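Glyoxalase family protein (Bacillus cereus, PDB 1SS4) is of unknown function but belongs to the glyoxalase (vicinal oxygen chelate) superfamily, and may bind a metal ion and act as a methylmalonyl-CoA epimerase. Local coordinates at residues I83-G95 and L133-G145. Sequence-based numbering, arbitrary orientation.
With NA (sodium ion), chain D; FMT (formic acid), chain F.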
ATOM      1  N   ILE A  83      18.886   2.260  -3.157  1.00 20.52           N
ATOM      2  CA  ILE A  83      19.915   1.395  -2.606  1.00 21.25           C
ATOM      3  C   ILE A  83      19.376   0.061  -2.081  1.00 20.48           C
ATOM      4  O   ILE A  83      20.103  -0.700  -1.458  1.00 20.71           O
ATOM      5  CB  ILE A  83      20.590   2.127  -1.455  1.00 22.51           C
ATOM      6  CG1 ILE A  83      19.538   2.437  -0.389  1.00 24.99           C
ATOM      7  CG2 ILE A  83      21.196   3.409  -1.977  1.00 20.72           C
ATOM      8  CD1 ILE A  83      20.084   3.057   0.892  1.00 22.44           C
ATOM      9  N   ALA A  84      18.093  -0.213  -2.295  1.00 19.86           N
ATOM     10  CA  ALA A  84      17.506  -1.480  -1.866  1.00 19.40           C
ATOM     11  C   ALA A  84      16.355  -1.761  -2.809  1.00 20.20           C
ATOM     12  O   ALA A  84      15.922  -0.860  -3.518  1.00 21.44           O
ATOM     13  CB  ALA A  84      16.995  -1.398  -0.417  1.00 20.41           C
ATOM     14  N   ASP A  85      15.870  -2.996  -2.830  1.00 17.72           N
ATOM     15  CA  ASP A  85      14.764  -3.335  -3.741  1.00 18.97           C
ATOM     16  C   ASP A  85      13.923  -4.443  -3.118  1.00 19.41           C
ATOM     17  O   ASP A  85      14.467  -5.469  -2.764  1.00 21.58           O
ATOM     18  CB  ASP A  85      15.359  -3.807  -5.075  1.00 20.65           C
ATOM     19  CG  ASP A  85      14.301  -4.224  -6.108  1.00 23.15           C
ATOM     20  OD1 ASP A  85      13.122  -3.866  -5.956  1.00 20.28           O
ATOM     21  OD2 ASP A  85      14.666  -4.918  -7.091  1.00 26.46           O
ATOM     22  N   HIS A  86      12.629  -4.229  -2.903  1.00 15.45           N
ATOM     23  CA  HIS A  86      11.785  -5.312  -2.414  1.00 17.71           C
ATOM     24  C   HIS A  86      10.624  -5.487  -3.406  1.00 19.73           C
ATOM     25  O   HIS A  86       9.586  -6.045  -3.090  1.00 20.58           O
ATOM     26  CB  HIS A  86      11.255  -5.078  -0.981  1.00 20.14           C
ATOM     27  CG  HIS A  86      10.718  -3.704  -0.737  1.00 20.00           C
ATOM     28  ND1 HIS A  86      11.527  -2.639  -0.418  1.00 20.08           N
ATOM     29  CD2 HIS A  86       9.451  -3.223  -0.759  1.00 20.59           C
ATOM     30  CE1 HIS A  86      10.783  -1.558  -0.251  1.00 20.21           C
ATOM     31  NE2 HIS A  86       9.519  -1.886  -0.450  1.00 18.29           N
ATOM     32  N   ARG A  87      10.813  -5.001  -4.625  1.00 20.33           N
ATOM     33  CA  ARG A  87       9.770  -5.139  -5.640  1.00 18.29           C
ATOM     34  C   ARG A  87       9.399  -6.597  -5.879  1.00 20.45           C
ATOM     35  O   ARG A  87       8.233  -6.902  -6.086  1.00 19.47           O
ATOM     36  CB  ARG A  87      10.220  -4.525  -6.960  1.00 20.26           C
ATOM     37  CG  ARG A  87      10.225  -3.010  -6.980  1.00 19.26           C
ATOM     38  CD  ARG A  87      10.873  -2.518  -8.289  1.00 24.61           C
ATOM     39  NE  ARG A  87      12.214  -3.079  -8.488  1.00 23.74           N
ATOM     40  CZ  ARG A  87      12.934  -2.938  -9.604  1.00 24.27           C
ATOM     41  NH1 ARG A  87      12.448  -2.248 -10.643  1.00 20.35           N
ATOM     42  NH2 ARG A  87      14.139  -3.487  -9.690  1.00 20.37           N
ATOM     43  N   THR A  88      10.385  -7.490  -5.848  1.00 19.16           N
ATOM     44  CA  THR A  88      10.098  -8.901  -6.070  1.00 20.80           C
ATOM     45  C   THR A  88      10.220  -9.742  -4.795  1.00 21.53           C
ATOM     46  O   THR A  88      10.589 -10.908  -4.844  1.00 21.47           O
ATOM     47  CB  THR A  88      11.004  -9.480  -7.208  1.00 24.59           C
ATOM     48  OG1 THR A  88      12.351  -9.029  -7.042  1.00 27.33           O
ATOM     49  CG2 THR A  88      10.500  -9.008  -8.587  1.00 27.21           C
ATOM     50  N   ALA A  89       9.907  -9.144  -3.651  1.00 18.83           N
ATOM     51  CA  ALA A  89       9.984  -9.858  -2.380  1.00 20.28           C
ATOM     52  C   ALA A  89       9.038 -11.050  -2.417  1.00 21.79           C
ATOM     53  O   ALA A  89       8.019 -11.027  -3.126  1.00 20.82           O
ATOM     54  CB  ALA A  89       9.586  -8.920  -1.221  1.00 19.89           C
ATOM     55  N   PRO A  90       9.369 -12.118  -1.687  1.00 20.63           N
ATOM     56  CA  PRO A  90       8.448 -13.259  -1.712  1.00 21.16           C
ATOM     57  C   PRO A  90       7.112 -12.897  -1.058  1.00 22.20           C
ATOM     58  O   PRO A  90       7.020 -11.926  -0.290  1.00 20.56           O
ATOM     59  CB  PRO A  90       9.198 -14.351  -0.948  1.00 23.28           C
ATOM     60  CG  PRO A  90      10.260 -13.634  -0.185  1.00 26.49           C
ATOM     61  CD  PRO A  90      10.646 -12.455  -1.035  1.00 22.59           C
ATOM     62  N   VAL A  91       6.071 -13.660  -1.378  1.00 19.68           N
ATOM     63  CA  VAL A  91       4.768 -13.390  -0.790  1.00 20.82           C
ATOM     64  C   VAL A  91       4.886 -13.529   0.732  1.00 21.36           C
ATOM     65  O   VAL A  91       4.342 -12.709   1.477  1.00 20.42           O
ATOM     66  CB  VAL A  91       3.703 -14.375  -1.317  1.00 22.17           C
ATOM     67  CG1 VAL A  91       2.395 -14.170  -0.577  1.00 20.82           C
ATOM     68  CG2 VAL A  91       3.512 -14.184  -2.827  1.00 21.02           C
ATOM     69  N   ASN A  92       5.596 -14.559   1.192  1.00 20.26           N
ATOM     70  CA  ASN A  92       5.746 -14.761   2.633  1.00 19.71           C
ATOM     71  C   ASN A  92       6.949 -13.987   3.190  1.00 18.98           C
ATOM     72  O   ASN A  92       7.981 -14.561   3.570  1.00 19.68           O
ATOM     73  CB  ASN A  92       5.824 -16.278   2.973  1.00 19.33           C
ATOM     74  CG  ASN A  92       6.956 -17.012   2.228  1.00 21.84           C
ATOM     75  OD1 ASN A  92       7.243 -16.730   1.055  1.00 23.29           O
ATOM     76  ND2 ASN A  92       7.580 -17.974   2.904  1.00 20.43           N
ATOM     77  N   ALA A  93       6.807 -12.661   3.190  1.00 19.41           N
ATOM     78  CA  ALA A  93       7.829 -11.750   3.702  1.00 19.39           C
ATOM     79  C   ALA A  93       7.120 -10.678   4.499  1.00 17.96           C
ATOM     80  O   ALA A  93       5.977 -10.334   4.214  1.00 20.39           O
ATOM     81  CB  ALA A  93       8.616 -11.093   2.550  1.00 21.05           C
ATOM     82  N   LEU A  94       7.804 -10.147   5.492  1.00 17.89           N
ATOM     83  CA  LEU A  94       7.240  -9.100   6.330  1.00 18.09           C
ATOM     84  C   LEU A  94       7.279  -7.745   5.624  1.00 18.21           C
ATOM     85  O   LEU A  94       8.256  -7.421   4.947  1.00 18.28           O
ATOM     86  CB  LEU A  94       8.002  -9.040   7.660  1.00 19.86           C
ATOM     87  CG  LEU A  94       7.864 -10.309   8.521  1.00 19.90           C
ATOM     88  CD1 LEU A  94       9.107 -10.491   9.393  1.00 24.01           C
ATOM     89  CD2 LEU A  94       6.584 -10.235   9.364  1.00 18.08           C
ATOM     90  N   GLY A  95       6.212  -6.965   5.790  1.00 18.15           N
ATOM     91  CA  GLY A  95       6.130  -5.647   5.173  1.00 18.17           C
ATOM     92  C   GLY A  95       4.995  -5.542   4.152  1.00 19.05           C
ATOM     93  O   GLY A  95       4.201  -6.472   3.989  1.00 16.28           O
ATOM     94  N   LEU A 133     -10.180 -14.849  -7.856  1.00 38.43           N
ATOM     95  CA  LEU A 133      -9.045 -13.951  -7.686  1.00 36.80           C
ATOM     96  C   LEU A 133      -7.694 -14.590  -7.970  1.00 34.79           C
ATOM     97  O   LEU A 133      -7.571 -15.813  -8.040  1.00 34.66           O
ATOM     98  CB  LEU A 133      -9.035 -13.388  -6.263  1.00 33.67           C
ATOM     99  CG  LEU A 133      -8.584 -14.357  -5.172  1.00 34.83           C
ATOM    100  CD1 LEU A 133      -8.289 -13.578  -3.897  1.00 32.33           C
ATOM    101  CD2 LEU A 133      -9.655 -15.425  -4.936  1.00 36.07           C
ATOM    102  N   CYS A 134      -6.683 -13.738  -8.122  1.00 31.78           N
ATOM    103  CA  CYS A 134      -5.331 -14.185  -8.387  1.00 31.26           C
ATOM    104  C   CYS A 134      -4.329 -13.109  -7.980  1.00 29.63           C
ATOM    105  O   CYS A 134      -4.705 -11.975  -7.659  1.00 27.16           O
ATOM    106  CB  CYS A 134      -5.147 -14.478  -9.876  1.00 32.24           C
ATOM    107  SG  CYS A 134      -5.264 -13.008 -10.921  1.00 34.78           S
ATOM    108  N   TYR A 135      -3.061 -13.494  -7.994  1.00 26.76           N
ATOM    109  CA  TYR A 135      -1.951 -12.591  -7.703  1.00 27.33           C
ATOM    110  C   TYR A 135      -1.184 -12.520  -9.005  1.00 29.54           C
ATOM    111  O   TYR A 135      -0.988 -13.529  -9.681  1.00 30.20           O
ATOM    112  CB  TYR A 135      -1.019 -13.149  -6.627  1.00 24.57           C
ATOM    113  CG  TYR A 135      -1.405 -12.849  -5.197  1.00 24.81           C
ATOM    114  CD1 TYR A 135      -0.510 -13.109  -4.153  1.00 25.26           C
ATOM    115  CD2 TYR A 135      -2.655 -12.331  -4.879  1.00 24.98           C
ATOM    116  CE1 TYR A 135      -0.855 -12.858  -2.834  1.00 25.23           C
ATOM    117  CE2 TYR A 135      -3.013 -12.087  -3.567  1.00 24.47           C
ATOM    118  CZ  TYR A 135      -2.105 -12.354  -2.548  1.00 24.86           C
ATOM    119  OH  TYR A 135      -2.479 -12.141  -1.248  1.00 27.47           O
ATOM    120  N   ILE A 136      -0.739 -11.327  -9.350  1.00 30.27           N
ATOM    121  CA  ILE A 136       0.001 -11.104 -10.574  1.00 32.66           C
ATOM    122  C   ILE A 136       1.222 -10.280 -10.258  1.00 32.46           C
ATOM    123  O   ILE A 136       1.155  -9.389  -9.412  1.00 31.44           O
ATOM    124  CB  ILE A 136      -0.848 -10.285 -11.574  1.00 36.16           C
ATOM    125  CG1 ILE A 136      -2.064 -11.098 -12.004  1.00 38.02           C
ATOM    126  CG2 ILE A 136      -0.000  -9.852 -12.766  1.00 37.68           C
ATOM    127  CD1 ILE A 136      -1.709 -12.290 -12.841  1.00 42.64           C
ATOM    128  N   ARG A 137       2.333 -10.597 -10.925  1.00 31.48           N
ATOM    129  CA  ARG A 137       3.561  -9.829 -10.809  1.00 30.15           C
ATOM    130  C   ARG A 137       3.437  -8.893 -12.015  1.00 30.51           C
ATOM    131  O   ARG A 137       3.510  -9.335 -13.177  1.00 28.72           O
ATOM    132  CB  ARG A 137       4.795 -10.724 -10.965  1.00 30.99           C
ATOM    133  CG  ARG A 137       5.045 -11.669  -9.801  1.00 33.84           C
ATOM    134  CD  ARG A 137       6.134 -11.139  -8.903  1.00 36.28           C
ATOM    135  NE  ARG A 137       6.257 -11.875  -7.644  1.00 32.91           N
ATOM    136  CZ  ARG A 137       6.559 -11.293  -6.490  1.00 31.84           C
ATOM    137  NH1 ARG A 137       6.755  -9.983  -6.470  1.00 27.84           N
ATOM    138  NH2 ARG A 137       6.670 -12.008  -5.368  1.00 24.59           N
ATOM    139  N   GLY A 138       3.217  -7.608 -11.747  1.00 26.42           N
ATOM    140  CA  GLY A 138       3.052  -6.660 -12.828  1.00 25.53           C
ATOM    141  C   GLY A 138       4.316  -5.928 -13.214  1.00 26.27           C
ATOM    142  O   GLY A 138       5.395  -6.521 -13.274  1.00 27.59           O
ATOM    143  N   VAL A 139       4.183  -4.630 -13.477  1.00 26.23           N
ATOM    144  CA  VAL A 139       5.328  -3.818 -13.855  1.00 25.02           C
ATOM    145  C   VAL A 139       6.482  -4.001 -12.863  1.00 23.97           C
ATOM    146  O   VAL A 139       6.300  -3.925 -11.646  1.00 23.80           O
ATOM    147  CB  VAL A 139       4.946  -2.321 -13.981  1.00 25.62           C
ATOM    148  CG1 VAL A 139       4.471  -1.776 -12.639  1.00 25.52           C
ATOM    149  CG2 VAL A 139       6.140  -1.526 -14.525  1.00 25.89           C
ATOM    150  N   GLU A 140       7.661  -4.303 -13.407  1.00 24.04           N
ATOM    151  CA  GLU A 140       8.852  -4.511 -12.602  1.00 25.02           C
ATOM    152  C   GLU A 140       8.675  -5.551 -11.489  1.00 26.02           C
ATOM    153  O   GLU A 140       9.275  -5.434 -10.410  1.00 28.37           O
ATOM    154  CB  GLU A 140       9.289  -3.167 -12.031  1.00 24.58           C
ATOM    155  CG  GLU A 140       9.819  -2.215 -13.105  1.00 26.92           C
ATOM    156  CD  GLU A 140       9.962  -0.773 -12.639  1.00 27.60           C
ATOM    157  OE1 GLU A 140      10.202  -0.551 -11.437  1.00 24.60           O
ATOM    158  OE2 GLU A 140       9.849   0.147 -13.484  1.00 26.41           O
ATOM    159  N   GLY A 141       7.861  -6.565 -11.763  1.00 24.00           N
ATOM    160  CA  GLY A 141       7.608  -7.634 -10.805  1.00 27.17           C
ATOM    161  C   GLY A 141       6.769  -7.294  -9.578  1.00 27.52           C
ATOM    162  O   GLY A 141       6.579  -8.143  -8.702  1.00 27.88           O
ATOM    163  N   ILE A 142       6.254  -6.068  -9.514  1.00 27.55           N
ATOM    164  CA  ILE A 142       5.458  -5.632  -8.368  1.00 25.53           C
ATOM    165  C   ILE A 142       4.181  -6.459  -8.181  1.00 25.09           C
ATOM    166  O   ILE A 142       3.384  -6.635  -9.105  1.00 20.66           O
ATOM    167  CB  ILE A 142       5.145  -4.120  -8.499  1.00 25.05           C
ATOM    168  CG1 ILE A 142       6.470  -3.346  -8.385  1.00 28.23           C
ATOM    169  CG2 ILE A 142       4.153  -3.654  -7.407  1.00 22.88           C
ATOM    170  CD1 ILE A 142       6.399  -1.895  -8.804  1.00 27.55           C
ATOM    171  N   LEU A 143       3.995  -6.960  -6.967  1.00 24.06           N
ATOM    172  CA  LEU A 143       2.845  -7.792  -6.638  1.00 24.33           C
ATOM    173  C   LEU A 143       1.522  -7.032  -6.528  1.00 24.19           C
ATOM    174  O   LEU A 143       1.398  -6.067  -5.762  1.00 22.78           O
ATOM    175  CB  LEU A 143       3.106  -8.539  -5.329  1.00 22.26           C
ATOM    176  CG  LEU A 143       2.127  -9.664  -4.978  1.00 24.23           C
ATOM    177  CD1 LEU A 143       2.291 -10.792  -5.991  1.00 22.37           C
ATOM    178  CD2 LEU A 143       2.421 -10.176  -3.551  1.00 19.89           C
ATOM    179  N   ILE A 144       0.537  -7.498  -7.300  1.00 22.18           N
ATOM    180  CA  ILE A 144      -0.810  -6.934  -7.328  1.00 25.29           C
ATOM    181  C   ILE A 144      -1.804  -8.076  -7.175  1.00 23.89           C
ATOM    182  O   ILE A 144      -1.532  -9.194  -7.570  1.00 25.32           O
ATOM    183  CB  ILE A 144      -1.103  -6.270  -8.680  1.00 28.26           C
ATOM    184  CG1 ILE A 144      -0.051  -5.208  -8.984  1.00 32.38           C
ATOM    185  CG2 ILE A 144      -2.467  -5.671  -8.662  1.00 33.94           C
ATOM    186  CD1 ILE A 144      -0.060  -4.062  -8.008  1.00 31.75           C
ATOM    187  N   GLY A 145      -2.954  -7.778  -6.592  1.00 24.02           N
ATOM    188  CA  GLY A 145      -3.998  -8.759  -6.434  1.00 22.98           C
ATOM    189  C   GLY A 145      -5.158  -8.300  -7.319  1.00 24.65           C
ATOM    190  O   GLY A 145      -5.407  -7.104  -7.474  1.00 22.81           O
TER
HETATM  191 NA    NA D 301      15.612  -7.368  -1.806  0.50 11.96          NA
HETATM  192  C   FMT F 403       6.457 -15.337  -6.910  0.95 41.61           C
HETATM  193  O1  FMT F 403       6.399 -14.627  -7.967  0.95 40.03           O
HETATM  194  O2  FMT F 403       5.652 -14.928  -6.010  0.95 41.11           O
HETATM  195  O   HOH W   1       5.869  -6.127  -4.930  1.00 21.40           O
HETATM  196  O   HOH W   2       6.615  -9.138  -4.142  1.00 31.52           O
HETATM  197  O   HOH W   3      14.274  -6.054   0.353  1.00 49.04           O
HETATM  198  O   HOH W   4      16.630  -7.600  -4.225  1.00 23.39           O
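Arg87 and Glu140 form a salt bridge between the loop 83-95 and the turn that joins strands 131-137 and 143-149. Arg87 NH1 donates to Glu140 OE1 at 2.9 Å. The carboxylate lies near the guanidinium plane but is turned 73° against it, and OE1 is met from above its own plane. A bend at chi3 (-55°) brings the NE-NH2 edge of Arg87 to Asp85. There NE reaches Asp85 OD1 at 2.8 Å and NH2 reaches OD2. This side-on grip fixes the rotation of the group. Asp85 OD1 also accepts from the backbone N of Arg87, closing an Asx turn. Glu20 is a second carboxylate partner of Arg87 NH1, while the backbone N of Glu20 and of Ser21 bind the Glu140 carboxylate. The aliphatic part of Arg87 lies against Ile142, CG to CG1 at 4.0 Å.

Arg137 reaches back to the loop with a chain bent at chi2 (-101°). Its NH2 donates to Ala89 O at 2.8 Å. Its NH1 donates in the guanidinium plane to Gly141 O, within its own hairpin. NE and NH2 donate to the two oxygens of a bound formic acid, probably from the crystallisation liquor. Water 1 links Arg87 O to Leu143 N. Thr88 CG2 lies 3.9 Å from Gly141 CA.

Val91 CG1 meets the Tyr135 ring at the edge, at CE1, and Val91 CG2 lies 4.2 Å from Leu143 CD2.

The contact thus ties the linker between the two beta-alpha-beta-beta-beta modules of the vicinal oxygen chelate fold to the last hairpin of the second. Tyr135 also packs on strands 119-127 and 95-103, and Val139 on helix 22-32. His86 stacks on its counterpart in the second subunit, and Gly95 carries the sheet across that interface.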